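Local coordinates for predicted acetyltransferase (Clostridium acetobutylicum, PDB 3MGD) that binds acetyl-CoA and, as a member of the GNAT family, probably transfers its acetyl group to an acceptor substrate, at the interface of chains A and B. Residues are numbered along the deposited sequence; one frame, centred on the assembly and turned at random. Chains: chain A/B, Predicted acetyltransferase.

The interface of chains A and B. Residues chain A 20, 23, 28-32, 34; chain B 77.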
ATOM      1  N   LYS A  20      -2.360 -10.841  16.876  1.00 16.94           N
ATOM      2  CA  LYS A  20      -1.616 -12.102  16.884  1.00 17.16           C
ATOM      3  C   LYS A  20      -2.554 -13.303  16.756  1.00 17.30           C
ATOM      4  O   LYS A  20      -2.285 -14.247  16.006  1.00 20.56           O
ATOM      5  CB  LYS A  20      -0.755 -12.232  18.149  1.00 17.25           C
ATOM      6  CG  LYS A  20       0.396 -11.238  18.243  1.00 23.88           C
ATOM      7  CD  LYS A  20       1.343 -11.539  19.411  1.00 28.26           C
ATOM      8  CE  LYS A  20       0.677 -11.345  20.745  1.00 27.97           C
ATOM      9  NZ  LYS A  20       1.656 -11.413  21.897  1.00 20.93           N
ATOM     10  N   LEU A  23      -3.724 -13.646  13.143  1.00 16.41           N
ATOM     11  CA  LEU A  23      -2.715 -14.146  12.224  1.00 13.55           C
ATOM     12  C   LEU A  23      -2.499 -15.636  12.433  1.00 14.64           C
ATOM     13  O   LEU A  23      -2.313 -16.391  11.486  1.00 16.17           O
ATOM     14  CB  LEU A  23      -1.402 -13.401  12.439  1.00 14.22           C
ATOM     15  CG  LEU A  23      -1.405 -11.904  12.116  1.00 22.43           C
ATOM     16  CD1 LEU A  23      -0.095 -11.291  12.551  1.00 20.85           C
ATOM     17  CD2 LEU A  23      -1.660 -11.642  10.610  1.00 23.74           C
ATOM     18  N   ILE A  28      -0.461 -18.551  10.041  1.00 21.27           N
ATOM     19  CA  ILE A  28       0.910 -18.052  10.026  1.00 22.78           C
ATOM     20  C   ILE A  28       1.708 -18.637  11.196  1.00 31.22           C
ATOM     21  O   ILE A  28       1.152 -18.927  12.264  1.00 26.12           O
ATOM     22  CB  ILE A  28       0.948 -16.503   9.969  1.00 32.00           C
ATOM     23  CG1 ILE A  28       0.283 -16.040   8.665  1.00 39.25           C
ATOM     24  CG2 ILE A  28       2.377 -15.985  10.023  1.00 28.18           C
ATOM     25  CD1 ILE A  28      -0.232 -14.619   8.681  1.00 41.86           C
ATOM     26  N   GLU A  29       3.001 -18.858  10.972  1.00 29.82           N
ATOM     27  CA  GLU A  29       3.862 -19.420  12.001  1.00 32.15           C
ATOM     28  C   GLU A  29       4.458 -18.320  12.874  1.00 31.44           C
ATOM     29  O   GLU A  29       5.284 -17.519  12.412  1.00 25.93           O
ATOM     30  CB  GLU A  29       4.943 -20.315  11.381  1.00 36.00           C
ATOM     31  CG  GLU A  29       4.384 -21.636  10.849  1.00 43.09           C
ATOM     32  CD  GLU A  29       5.394 -22.434  10.037  1.00 53.89           C
ATOM     33  OE1 GLU A  29       6.612 -22.201  10.190  1.00 56.87           O
ATOM     34  OE2 GLU A  29       4.965 -23.301   9.247  1.00 53.71           O
ATOM     35  N   PRO A  30       4.022 -18.271  14.147  1.00 21.77           N
ATOM     36  CA  PRO A  30       4.416 -17.217  15.086  1.00 21.26           C
ATOM     37  C   PRO A  30       5.817 -17.453  15.654  1.00 23.83           C
ATOM     38  O   PRO A  30       5.985 -17.641  16.852  1.00 25.31           O
ATOM     39  CB  PRO A  30       3.337 -17.308  16.171  1.00 24.80           C
ATOM     40  CG  PRO A  30       2.977 -18.748  16.191  1.00 23.13           C
ATOM     41  CD  PRO A  30       3.080 -19.230  14.761  1.00 22.16           C
ATOM     42  N   ASN A  31       6.793 -17.348  14.750  1.00 22.13           N
ATOM     43  CA  ASN A  31       8.190 -17.759  14.859  1.00 32.01           C
ATOM     44  C   ASN A  31       9.069 -16.819  15.649  1.00 27.96           C
ATOM     45  O   ASN A  31      10.149 -17.188  16.090  1.00 21.36           O
ATOM     46  CB  ASN A  31       8.773 -17.717  13.442  1.00 38.87           C
ATOM     47  CG  ASN A  31       9.010 -19.066  12.876  1.00 45.64           C
ATOM     48  OD1 ASN A  31       9.177 -20.038  13.611  1.00 60.62           O
ATOM     49  ND2 ASN A  31       9.051 -19.148  11.554  1.00 34.15           N
ATOM     50  N   ILE A  32       8.645 -15.570  15.733  1.00 23.27           N
ATOM     51  CA  ILE A  32       9.460 -14.538  16.349  1.00 22.35           C
ATOM     52  C   ILE A  32       8.515 -13.682  17.169  1.00 20.67           C
ATOM     53  O   ILE A  32       7.307 -13.761  16.998  1.00 22.29           O
ATOM     54  CB  ILE A  32      10.191 -13.671  15.289  1.00 25.16           C
ATOM     55  CG1 ILE A  32       9.185 -12.995  14.363  1.00 21.52           C
ATOM     56  CG2 ILE A  32      11.153 -14.519  14.466  1.00 26.80           C
ATOM     57  CD1 ILE A  32       9.814 -12.026  13.361  1.00 23.01           C
ATOM     58  N   ILE A  34       6.889 -10.317  17.926  1.00 19.03           N
ATOM     59  CA  ILE A  34       6.687  -8.997  17.314  1.00 16.33           C
ATOM     60  C   ILE A  34       5.877  -8.049  18.202  1.00 20.94           C
ATOM     61  O   ILE A  34       5.303  -7.075  17.728  1.00 17.04           O
ATOM     62  CB  ILE A  34       6.045  -9.088  15.917  1.00 16.20           C
ATOM     63  CG1 ILE A  34       4.668  -9.750  15.997  1.00 18.75           C
ATOM     64  CG2 ILE A  34       6.985  -9.824  14.939  1.00 16.74           C
ATOM     65  CD1 ILE A  34       3.936  -9.748  14.677  1.00 25.03           C
TER
ATOM     66  N   TYR B  77       4.536 -11.686  11.201  1.00 19.36           N
ATOM     67  CA  TYR B  77       5.692 -12.522  11.523  1.00 18.01           C
ATOM     68  C   TYR B  77       6.713 -12.604  10.393  1.00 22.29           C
ATOM     69  O   TYR B  77       7.891 -12.841  10.638  1.00 19.34           O
ATOM     70  CB  TYR B  77       5.228 -13.907  11.977  1.00 18.74           C
ATOM     71  CG  TYR B  77       4.466 -13.807  13.271  1.00 20.25           C
ATOM     72  CD1 TYR B  77       5.132 -13.614  14.480  1.00 21.21           C
ATOM     73  CD2 TYR B  77       3.078 -13.845  13.282  1.00 19.18           C
ATOM     74  CE1 TYR B  77       4.430 -13.495  15.664  1.00 21.23           C
ATOM     75  CE2 TYR B  77       2.378 -13.732  14.454  1.00 24.19           C
ATOM     76  CZ  TYR B  77       3.058 -13.565  15.640  1.00 30.92           C
ATOM     77  OH  TYR B  77       2.339 -13.458  16.803  1.00 34.83           O
TER
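The phenol ring of B:Tyr77 lies between A:Pro30 on one face and A:Ile34 on the other. CA of A:Pro30 stands over the ring centre, 3.7 Å from the centroid, as a CH-pi contact, and CB of the same proline reaches towards the phenol carbon CZ at 3.8 Å. Over the opposite face, the terminal methyl CD1 of A:Ile34 makes a second CH-pi contact, 3.9 Å from the centroid. This isoleucine crosses the tyrosine side chain at about a right angle; with CG1 between the backbone N and the carbonyl carbon (chi1 61°) and the chain extended beyond it, CD1 comes to stand over the ring. In the ring plane, the backbone carbonyl O of A:Ile32 faces the edge, 3.2 Å from CE1. On the CD2/CE2 side neither contact is in plane: CD1 of A:Leu23 approaches CE2 at 4.0 Å from the A:Ile34 side, while CG2 of A:Ile28 lies against CD2 and CB, displaced towards the A:Pro30 side. The aliphatic stem of A:Lys20 passes crosswise beyond the hydroxyl, displaced towards the A:Ile34 face, with CG 3.3 Å from OH. The side chain of A:Ile32 runs antiparallel to the tyrosine and brings its CD1 methyl to 3.4 Å from the B:Tyr77 backbone O. Packing on both faces and along the CD2/CE2 side should restrict tilting and turning of the ring. The two-fold symmetry repeats the insertion with the chains exchanged, consistent with a dimer, although the structure alone does not establish the oligomer in solution. B:Tyr77 projects from the loop joining strands 61-72 and 83-92 into a largely apolar pocket built from helix 12-25 and the loop before helix 35-47.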